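Ribosomal protein L11 methyltransferase (Lactobacillus delbrueckii subsp. bulgaricus ATCC BAA-365, PDB 3GRZ) methylates ribosomal protein L11 on lysine with S-adenosyl-L-methionine as methyl donor, the chain here being its C-terminal, cofactor-binding fragment. Local coordinates at the interface of chains A and B. Numbering follows the deposited sequence. Chains: chain A/B, Ribosomal protein L11 methyltransferase.

Contact 1: the interface of chains A and B. Residues chain A 7, 9, 24-25, 28; chain B 58-60.
B:Val59 is the apolar centre of this patch and packs over the face of the A:Asn7 side-chain amide, its CB 3.7 Å from the amide carbon CG of A:Asn7. The two methyls of the valine divide the amide between them, CG1 lying toward the backbone side of A:Asn7 and CG2 3.9 Å from the amide nitrogen ND2, while the two side chains cross obliquely. Beside this pair the backbone of B:Lys60 lies over the CE2–CZ rim of the A:Phe25 ring, off its plane, with CE2 3.4 Å from CA of B:Lys60. A:Phe25 CG stands anti to its own carbonyl carbon (chi1 -72°), which directs the ring toward B:Met58, B:Val59 and B:Lys60. The aliphatic start of B:Lys60 also passes A:Val24 more loosely.

Outward, A:Gln28 fixes the rotation of the asparagine amide. Its NE2 donates to A:Asn7 OD1 at 3.0 Å and to the backbone O of A:Ser9 at 2.8 Å, approaching each carbonyl nearly end-on, at C=O...N angles of 164° and 171°. The polar crossing is made by water 1, which joins A:Phe25 N and A:Gln28 OE1 to the carbonyl O of B:Val59, 2.8 Å away; no direct polar bond spans this patch.

In the fold, A:Asn7 and A:Ser9 belong to strand 6-9, A:Val24 to A:Gln28 to the loop before strand 29-33, and B:Met58 to B:Lys60 to the loop following helix 44-57.

Contact 2: the interface of chains A and B. Residues chain A 49, 52, 181-184; chain B 52, 181-184.
Antiparallel pairing of strand 181-185 from each chain makes this a two-fold beta interface, joining the two copies of the deposited assembly edge to edge; the crystal alone does not establish that this dimer forms in the cell. A:Met183 faces B:Met183 at the centre, flanked by reciprocal backbone bonds. A:Lys182 N donates to B:Arg184 O at 2.9 Å and B:Arg184 N returns to A:Lys182 O at 2.8 Å, with the twin pair beyond the methionines.

Side chains alternate across the strands. On one face A:Met183 and B:Met183 cross at their CG atoms, 3.9 Å apart, beside the leucines of helix 44-57. A:Leu52 and B:Leu181 meet tip to tip, CD1 to CD2 at 3.9 Å, while A:Leu49 CD2 slides past B:Leu181 CD1 at 3.7 Å. B:Leu181 holds CG anti to its backbone N (chi1 173°), which carries both methyls toward helix 44-57 of chain A.

The opposite face is basic: A:Arg184 NH2 lies 4.7 Å from B:Lys182 NZ without contact, a proximity that probably costs some electrostatic energy.

In each subunit strand 181-185 comes late in the chain, between strands 177-179 and 188-195, the Leu181 of each strand meeting helix 44-57 of the partner chain.

Contact 3: the interface of chains A and B. Residues chain A 8-11, 52, 55; chain B 52, 55-56, 58-59.
A:His11 and B:Glu55 meet ring edge to carboxylate: ND1 donates to OE2 at 2.7 Å, almost straight at 172°, using the syn lone pair of that oxygen. Ring and carboxylate are nearly coplanar, 7° apart, and OE1 of B:Glu55 is also near ND1. The backbone of the same glutamate is gripped as well, its O accepting from A:Arg10 N at 2.9 Å.

A:Glu55 approaches B:Glu55 tip to tip, and their carboxylates stack, nearly parallel, with A:Glu55 CD 3.9 Å from B:Glu55 CD. Two acids so close would probably raise the affinity of one for a proton, while the histidine may offset the charge on B:Glu55. Water 3 ties the cluster together, bonding A:Ser9 OG, A:Glu55 OE1 and B:Glu55 OE2. An alanine in place of B:Glu55 would probably leave A:His11 ND1 without its carboxylate acceptor and the ring freer to turn.

In the second shell, A:Arg10 lays its CG over one face of the A:His11 ring, 3.5 Å above the plane and toward the rim. B:Glu55 has CG anti to its backbone N (chi1 169°) and bends at chi2, swinging the carboxylate toward chain A from helix 44-57. Further along, water 2 joins the two chains through backbone carbonyls, lying 2.9 Å from B:Arg56 O and 3.3 Å from A:Leu8 O.

Contact 1: the interface of chains A and B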
loop_
_atom_site.group_PDB
_atom_site.type_symbol
_atom_site.label_atom_id
_atom_site.label_comp_id
_atom_site.label_asym_id
_atom_site.label_seq_id
_atom_site.Cartn_x
_atom_site.Cartn_y
_atom_site.Cartn_z
ATOM N N ASN A 7 -1.083 14.020 1.556
ATOM C CA ASN A 7 -1.260 13.018 2.592
ATOM C C ASN A 7 -1.308 11.658 1.952
ATOM O O ASN A 7 -2.389 11.190 1.571
ATOM C CB ASN A 7 -2.587 13.278 3.293
ATOM C CG ASN A 7 -2.450 13.369 4.779
ATOM O OD1 ASN A 7 -1.474 12.896 5.360
ATOM N ND2 ASN A 7 -3.436 13.980 5.415
ATOM N N SER A 9 -0.185 8.411 3.062
ATOM C CA SER A 9 -0.515 7.226 3.842
ATOM C C SER A 9 -0.385 7.506 5.329
ATOM O O SER A 9 -0.037 8.627 5.758
ATOM C CB SER A 9 0.410 6.057 3.461
ATOM O OG SER A 9 1.744 6.289 3.903
ATOM N N VAL A 24 -1.482 14.895 12.546
ATOM C CA VAL A 24 -2.309 14.339 13.628
ATOM C C VAL A 24 -1.591 13.160 14.292
ATOM O O VAL A 24 -1.506 13.080 15.521
ATOM C CB VAL A 24 -3.710 13.881 13.123
ATOM C CG1 VAL A 24 -4.616 13.571 14.293
ATOM C CG2 VAL A 24 -4.357 14.962 12.256
ATOM N N PHE A 25 -1.060 12.258 13.470
ATOM C CA PHE A 25 -0.266 11.149 13.969
ATOM C C PHE A 25 1.164 11.617 14.125
ATOM O O PHE A 25 1.805 12.005 13.149
ATOM C CB PHE A 25 -0.297 9.961 13.007
ATOM C CG PHE A 25 -1.603 9.226 12.973
ATOM C CD1 PHE A 25 -2.158 8.696 14.131
ATOM C CD2 PHE A 25 -2.257 9.024 11.771
ATOM C CE1 PHE A 25 -3.344 8.003 14.092
ATOM C CE2 PHE A 25 -3.434 8.318 11.719
ATOM C CZ PHE A 25 -3.988 7.803 12.877
ATOM N N GLN A 28 3.823 10.039 11.739
ATOM C CA GLN A 28 3.721 10.126 10.279
ATOM C C GLN A 28 4.910 10.928 9.781
ATOM O O GLN A 28 5.024 12.113 10.087
ATOM C CB GLN A 28 2.423 10.797 9.835
ATOM C CG GLN A 28 2.277 10.863 8.303
ATOM C CD GLN A 28 1.067 11.658 7.869
ATOM O OE1 GLN A 28 0.794 12.737 8.402
ATOM N NE2 GLN A 28 0.330 11.133 6.898
ATOM N N MET B 58 -5.583 5.516 6.302
ATOM C CA MET B 58 -5.448 5.974 7.691
ATOM C C MET B 58 -4.471 7.129 7.830
ATOM O O MET B 58 -3.419 6.988 8.445
ATOM C CB MET B 58 -5.110 4.810 8.662
ATOM C CG MET B 58 -5.470 5.081 10.151
ATOM S SD MET B 58 -7.229 4.940 10.627
ATOM C CE MET B 58 -7.396 3.145 10.643
ATOM N N VAL B 59 -4.841 8.284 7.280
ATOM C CA VAL B 59 -4.036 9.516 7.405
ATOM C C VAL B 59 -4.322 10.286 8.701
ATOM O O VAL B 59 -3.528 11.146 9.111
ATOM C CB VAL B 59 -4.241 10.466 6.180
ATOM C CG1 VAL B 59 -3.798 9.770 4.891
ATOM C CG2 VAL B 59 -5.731 10.923 6.086
ATOM N N LYS B 60 -5.453 9.965 9.333
ATOM C CA LYS B 60 -5.832 10.485 10.647
ATOM C C LYS B 60 -6.651 9.360 11.322
ATOM O O LYS B 60 -7.051 8.419 10.625
ATOM C CB LYS B 60 -6.664 11.765 10.486
ATOM C CG LYS B 60 -8.032 11.539 9.851
ATOM C CD LYS B 60 -8.806 12.846 9.693
ATOM C CE LYS B 60 -10.188 12.580 9.154
ATOM N NZ LYS B 60 -10.967 13.842 8.990
HETATM O O HOH W 1 -1.324 12.267 10.456
#

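Contact 2: the interface of chains A and B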
loop_
_atom_site.group_PDB
_atom_site.type_symbol
_atom_site.label_atom_id
_atom_site.label_comp_id
_atom_site.label_asym_id
_atom_site.label_seq_id
_atom_site.Cartn_x
_atom_site.Cartn_y
_atom_site.Cartn_z
ATOM N N LEU A 49 1.115 5.564 -6.144
ATOM C CA LEU A 49 1.213 4.147 -6.540
ATOM C C LEU A 49 2.624 3.591 -6.288
ATOM O O LEU A 49 2.764 2.495 -5.745
ATOM C CB LEU A 49 0.794 3.926 -8.001
ATOM C CG LEU A 49 -0.618 4.378 -8.425
ATOM C CD1 LEU A 49 -0.859 4.264 -9.938
ATOM C CD2 LEU A 49 -1.706 3.642 -7.656
ATOM N N LEU A 52 3.128 3.051 -2.543
ATOM C CA LEU A 52 2.499 1.812 -2.098
ATOM C C LEU A 52 3.339 0.578 -2.406
ATOM O O LEU A 52 3.420 -0.345 -1.579
ATOM C CB LEU A 52 1.104 1.655 -2.701
ATOM C CG LEU A 52 0.003 2.539 -2.095
ATOM C CD1 LEU A 52 -1.333 2.163 -2.711
ATOM C CD2 LEU A 52 -0.061 2.452 -0.563
ATOM N N LEU A 181 1.867 -7.523 -8.370
ATOM C CA LEU A 181 0.801 -6.615 -7.984
ATOM C C LEU A 181 0.636 -5.548 -9.061
ATOM O O LEU A 181 1.608 -4.924 -9.482
ATOM C CB LEU A 181 1.097 -5.959 -6.625
ATOM C CG LEU A 181 0.124 -4.866 -6.156
ATOM C CD1 LEU A 181 -1.203 -5.451 -5.778
ATOM C CD2 LEU A 181 0.695 -4.078 -4.989
ATOM N N LYS A 182 -0.604 -5.381 -9.517
ATOM C CA LYS A 182 -0.992 -4.305 -10.416
ATOM C C LYS A 182 -1.935 -3.367 -9.680
ATOM O O LYS A 182 -2.933 -3.795 -9.095
ATOM C CB LYS A 182 -1.668 -4.866 -11.664
ATOM C CG LYS A 182 -2.141 -3.797 -12.650
ATOM C CD LYS A 182 -2.553 -4.415 -13.972
ATOM C CE LYS A 182 -4.026 -4.799 -14.003
ATOM N NZ LYS A 182 -4.404 -5.324 -15.352
ATOM N N MET A 183 -1.609 -2.082 -9.704
ATOM C CA MET A 183 -2.395 -1.064 -9.049
ATOM C C MET A 183 -2.911 -0.097 -10.102
ATOM O O MET A 183 -2.161 0.322 -10.975
ATOM C CB MET A 183 -1.528 -0.287 -8.055
ATOM C CG MET A 183 -1.098 -1.038 -6.790
ATOM S SD MET A 183 0.209 -0.114 -5.924
ATOM C CE MET A 183 1.617 -0.614 -6.916
ATOM N N ARG A 184 -4.185 0.267 -10.022
ATOM C CA ARG A 184 -4.725 1.277 -10.936
ATOM C C ARG A 184 -5.478 2.362 -10.192
ATOM O O ARG A 184 -6.414 2.071 -9.436
ATOM C CB ARG A 184 -5.616 0.654 -12.021
ATOM C CG ARG A 184 -6.304 1.718 -12.878
ATOM C CD ARG A 184 -6.820 1.196 -14.187
ATOM N NE ARG A 184 -7.518 2.265 -14.904
ATOM C CZ ARG A 184 -8.181 2.096 -16.043
ATOM N NH1 ARG A 184 -8.803 3.124 -16.612
ATOM N NH2 ARG A 184 -8.224 0.897 -16.608
ATOM N N LEU B 52 -3.013 -2.780 2.569
ATOM C CA LEU B 52 -2.492 -1.651 1.775
ATOM C C LEU B 52 -3.531 -0.542 1.656
ATOM O O LEU B 52 -3.192 0.638 1.722
ATOM C CB LEU B 52 -2.037 -2.104 0.385
ATOM C CG LEU B 52 -0.804 -3.009 0.327
ATOM C CD1 LEU B 52 -0.512 -3.481 -1.112
ATOM C CD2 LEU B 52 0.417 -2.332 0.948
ATOM N N LEU B 181 -9.049 3.262 -6.168
ATOM C CA LEU B 181 -7.868 2.414 -6.328
ATOM C C LEU B 181 -8.281 0.961 -6.485
ATOM O O LEU B 181 -9.068 0.437 -5.705
ATOM C CB LEU B 181 -6.903 2.577 -5.152
ATOM C CG LEU B 181 -5.690 1.631 -5.083
ATOM C CD1 LEU B 181 -4.617 1.931 -6.159
ATOM C CD2 LEU B 181 -5.075 1.672 -3.709
ATOM N N LYS B 182 -7.763 0.340 -7.533
ATOM C CA LYS B 182 -7.978 -1.062 -7.822
ATOM C C LYS B 182 -6.625 -1.764 -7.719
ATOM O O LYS B 182 -5.631 -1.320 -8.295
ATOM C CB LYS B 182 -8.573 -1.216 -9.219
ATOM C CG LYS B 182 -8.778 -2.661 -9.658
ATOM C CD LYS B 182 -9.475 -2.734 -11.016
ATOM C CE LYS B 182 -8.493 -2.557 -12.176
ATOM N NZ LYS B 182 -9.191 -2.436 -13.494
ATOM N N MET B 183 -6.575 -2.845 -6.955
ATOM C CA MET B 183 -5.333 -3.604 -6.815
ATOM C C MET B 183 -5.602 -5.038 -7.237
ATOM O O MET B 183 -6.655 -5.574 -6.938
ATOM C CB MET B 183 -4.841 -3.573 -5.365
ATOM C CG MET B 183 -4.292 -2.244 -4.876
ATOM S SD MET B 183 -3.949 -2.287 -3.083
ATOM C CE MET B 183 -5.588 -2.158 -2.421
ATOM N N ARG B 184 -4.671 -5.646 -7.959
ATOM C CA ARG B 184 -4.822 -7.023 -8.348
ATOM C C ARG B 184 -3.538 -7.791 -8.105
ATOM O O ARG B 184 -2.496 -7.448 -8.670
ATOM C CB ARG B 184 -5.252 -7.150 -9.815
ATOM C CG ARG B 184 -5.233 -8.610 -10.262
ATOM C CD ARG B 184 -6.021 -8.891 -11.491
ATOM N NE ARG B 184 -5.878 -10.298 -11.852
ATOM C CZ ARG B 184 -6.370 -10.839 -12.957
ATOM N NH1 ARG B 184 -6.177 -12.128 -13.202
ATOM N NH2 ARG B 184 -7.055 -10.093 -13.812
#

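Contact 3: the interface of chains A and B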
loop_
_atom_site.group_PDB
_atom_site.type_symbol
_atom_site.label_atom_id
_atom_site.label_comp_id
_atom_site.label_asym_id
_atom_site.label_seq_id
_atom_site.Cartn_x
_atom_site.Cartn_y
_atom_site.Cartn_z
ATOM N N LEU A 8 -0.141 11.030 1.823
ATOM C CA LEU A 8 -0.003 9.783 1.073
ATOM C C LEU A 8 -0.556 8.556 1.791
ATOM O O LEU A 8 -1.293 7.759 1.199
ATOM C CB LEU A 8 1.459 9.530 0.706
ATOM C CG LEU A 8 2.091 10.405 -0.382
ATOM C CD1 LEU A 8 3.551 10.061 -0.507
ATOM C CD2 LEU A 8 1.402 10.238 -1.727
ATOM N N SER A 9 -0.185 8.411 3.062
ATOM C CA SER A 9 -0.515 7.226 3.842
ATOM C C SER A 9 -0.385 7.506 5.329
ATOM O O SER A 9 -0.037 8.627 5.758
ATOM C CB SER A 9 0.410 6.057 3.461
ATOM O OG SER A 9 1.744 6.289 3.903
ATOM N N ARG A 10 -0.643 6.464 6.114
ATOM C CA ARG A 10 -0.471 6.507 7.554
ATOM C C ARG A 10 0.922 6.993 7.946
ATOM O O ARG A 10 1.085 7.758 8.895
ATOM C CB ARG A 10 -0.746 5.112 8.141
ATOM C CG ARG A 10 -0.394 4.945 9.605
ATOM C CD ARG A 10 -1.185 5.877 10.502
ATOM N NE ARG A 10 -0.834 5.774 11.915
ATOM C CZ ARG A 10 0.236 6.321 12.486
ATOM N NH1 ARG A 10 1.119 7.028 11.774
ATOM N NH2 ARG A 10 0.423 6.152 13.789
ATOM N N HIS A 11 1.929 6.555 7.211
ATOM C CA HIS A 11 3.298 6.831 7.628
ATOM C C HIS A 11 4.027 7.895 6.829
ATOM O O HIS A 11 5.184 8.169 7.103
ATOM C CB HIS A 11 4.093 5.536 7.663
ATOM C CG HIS A 11 3.544 4.544 8.642
ATOM N ND1 HIS A 11 2.692 3.534 8.266
ATOM C CD2 HIS A 11 3.688 4.438 9.985
ATOM C CE1 HIS A 11 2.358 2.825 9.329
ATOM N NE2 HIS A 11 2.945 3.356 10.386
ATOM N N LEU A 52 3.128 3.051 -2.543
ATOM C CA LEU A 52 2.499 1.812 -2.098
ATOM C C LEU A 52 3.339 0.578 -2.406
ATOM O O LEU A 52 3.420 -0.345 -1.579
ATOM C CB LEU A 52 1.104 1.655 -2.701
ATOM C CG LEU A 52 0.003 2.539 -2.095
ATOM C CD1 LEU A 52 -1.333 2.163 -2.711
ATOM C CD2 LEU A 52 -0.061 2.452 -0.563
ATOM N N GLU A 55 6.242 0.647 0.066
ATOM C CA GLU A 55 5.710 0.286 1.397
ATOM C C GLU A 55 5.558 -1.232 1.524
ATOM O O GLU A 55 5.952 -1.822 2.529
ATOM C CB GLU A 55 4.366 1.008 1.645
ATOM C CG GLU A 55 3.550 0.547 2.867
ATOM C CD GLU A 55 4.152 0.950 4.210
ATOM O OE1 GLU A 55 4.931 1.931 4.273
ATOM O OE2 GLU A 55 3.832 0.272 5.213
ATOM N N LEU B 52 -3.013 -2.780 2.569
ATOM C CA LEU B 52 -2.492 -1.651 1.775
ATOM C C LEU B 52 -3.531 -0.542 1.656
ATOM O O LEU B 52 -3.192 0.638 1.722
ATOM C CB LEU B 52 -2.037 -2.104 0.385
ATOM C CG LEU B 52 -0.804 -3.009 0.327
ATOM C CD1 LEU B 52 -0.512 -3.481 -1.112
ATOM C CD2 LEU B 52 0.417 -2.332 0.948
ATOM N N GLU B 55 -3.601 1.163 5.100
ATOM C CA GLU B 55 -2.395 1.986 5.198
ATOM C C GLU B 55 -2.563 3.296 4.405
ATOM O O GLU B 55 -2.150 4.359 4.860
ATOM C CB GLU B 55 -1.173 1.184 4.706
ATOM C CG GLU B 55 0.126 1.978 4.505
ATOM C CD GLU B 55 0.837 2.322 5.808
ATOM O OE1 GLU B 55 0.544 1.686 6.844
ATOM O OE2 GLU B 55 1.695 3.235 5.801
ATOM N N ARG B 56 -3.211 3.204 3.245
ATOM C CA ARG B 56 -3.475 4.358 2.407
ATOM C C ARG B 56 -4.498 5.277 3.057
ATOM O O ARG B 56 -4.306 6.497 3.085
ATOM C CB ARG B 56 -3.935 3.896 1.023
ATOM C CG ARG B 56 -4.387 4.989 0.073
ATOM C CD ARG B 56 -4.957 4.362 -1.195
ATOM N NE ARG B 56 -5.582 5.335 -2.077
ATOM C CZ ARG B 56 -6.840 5.758 -1.962
ATOM N NH1 ARG B 56 -7.322 6.658 -2.810
ATOM N NH2 ARG B 56 -7.610 5.300 -0.994
ATOM N N MET B 58 -5.583 5.516 6.302
ATOM C CA MET B 58 -5.448 5.974 7.691
ATOM C C MET B 58 -4.471 7.129 7.830
ATOM O O MET B 58 -3.419 6.988 8.445
ATOM C CB MET B 58 -5.110 4.810 8.662
ATOM C CG MET B 58 -5.470 5.081 10.151
ATOM S SD MET B 58 -7.229 4.940 10.627
ATOM C CE MET B 58 -7.396 3.145 10.643
ATOM N N VAL B 59 -4.841 8.284 7.280
ATOM C CA VAL B 59 -4.036 9.516 7.405
ATOM C C VAL B 59 -4.322 10.286 8.701
ATOM O O VAL B 59 -3.528 11.146 9.111
ATOM C CB VAL B 59 -4.241 10.466 6.180
ATOM C CG1 VAL B 59 -3.798 9.770 4.891
ATOM C CG2 VAL B 59 -5.731 10.923 6.086
HETATM O O HOH W 2 -4.358 8.928 1.523
HETATM O O HOH W 3 3.421 4.206 3.891
#

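Contact 1 and contact 3 adjoin, the centres of their C-alpha atoms about 7 Å apart, and share A:Ser9, B:Met58 and B:Val59: strand 6-9 of chain A thus meets both the end of helix 44-57 and the loop after it in chain B. Contact 2 lies about 13 Å from contact 3 and 19 Å from contact 1, again between C-alpha centres. A:Leu52 and B:Leu52 belong to both contact 2 and contact 3, making helix 44-57 common to those two, while contact 1 uses the loop that follows it. Two-fold symmetry supplies twins of these contacts, which together would fix the relative orientation of the subunits.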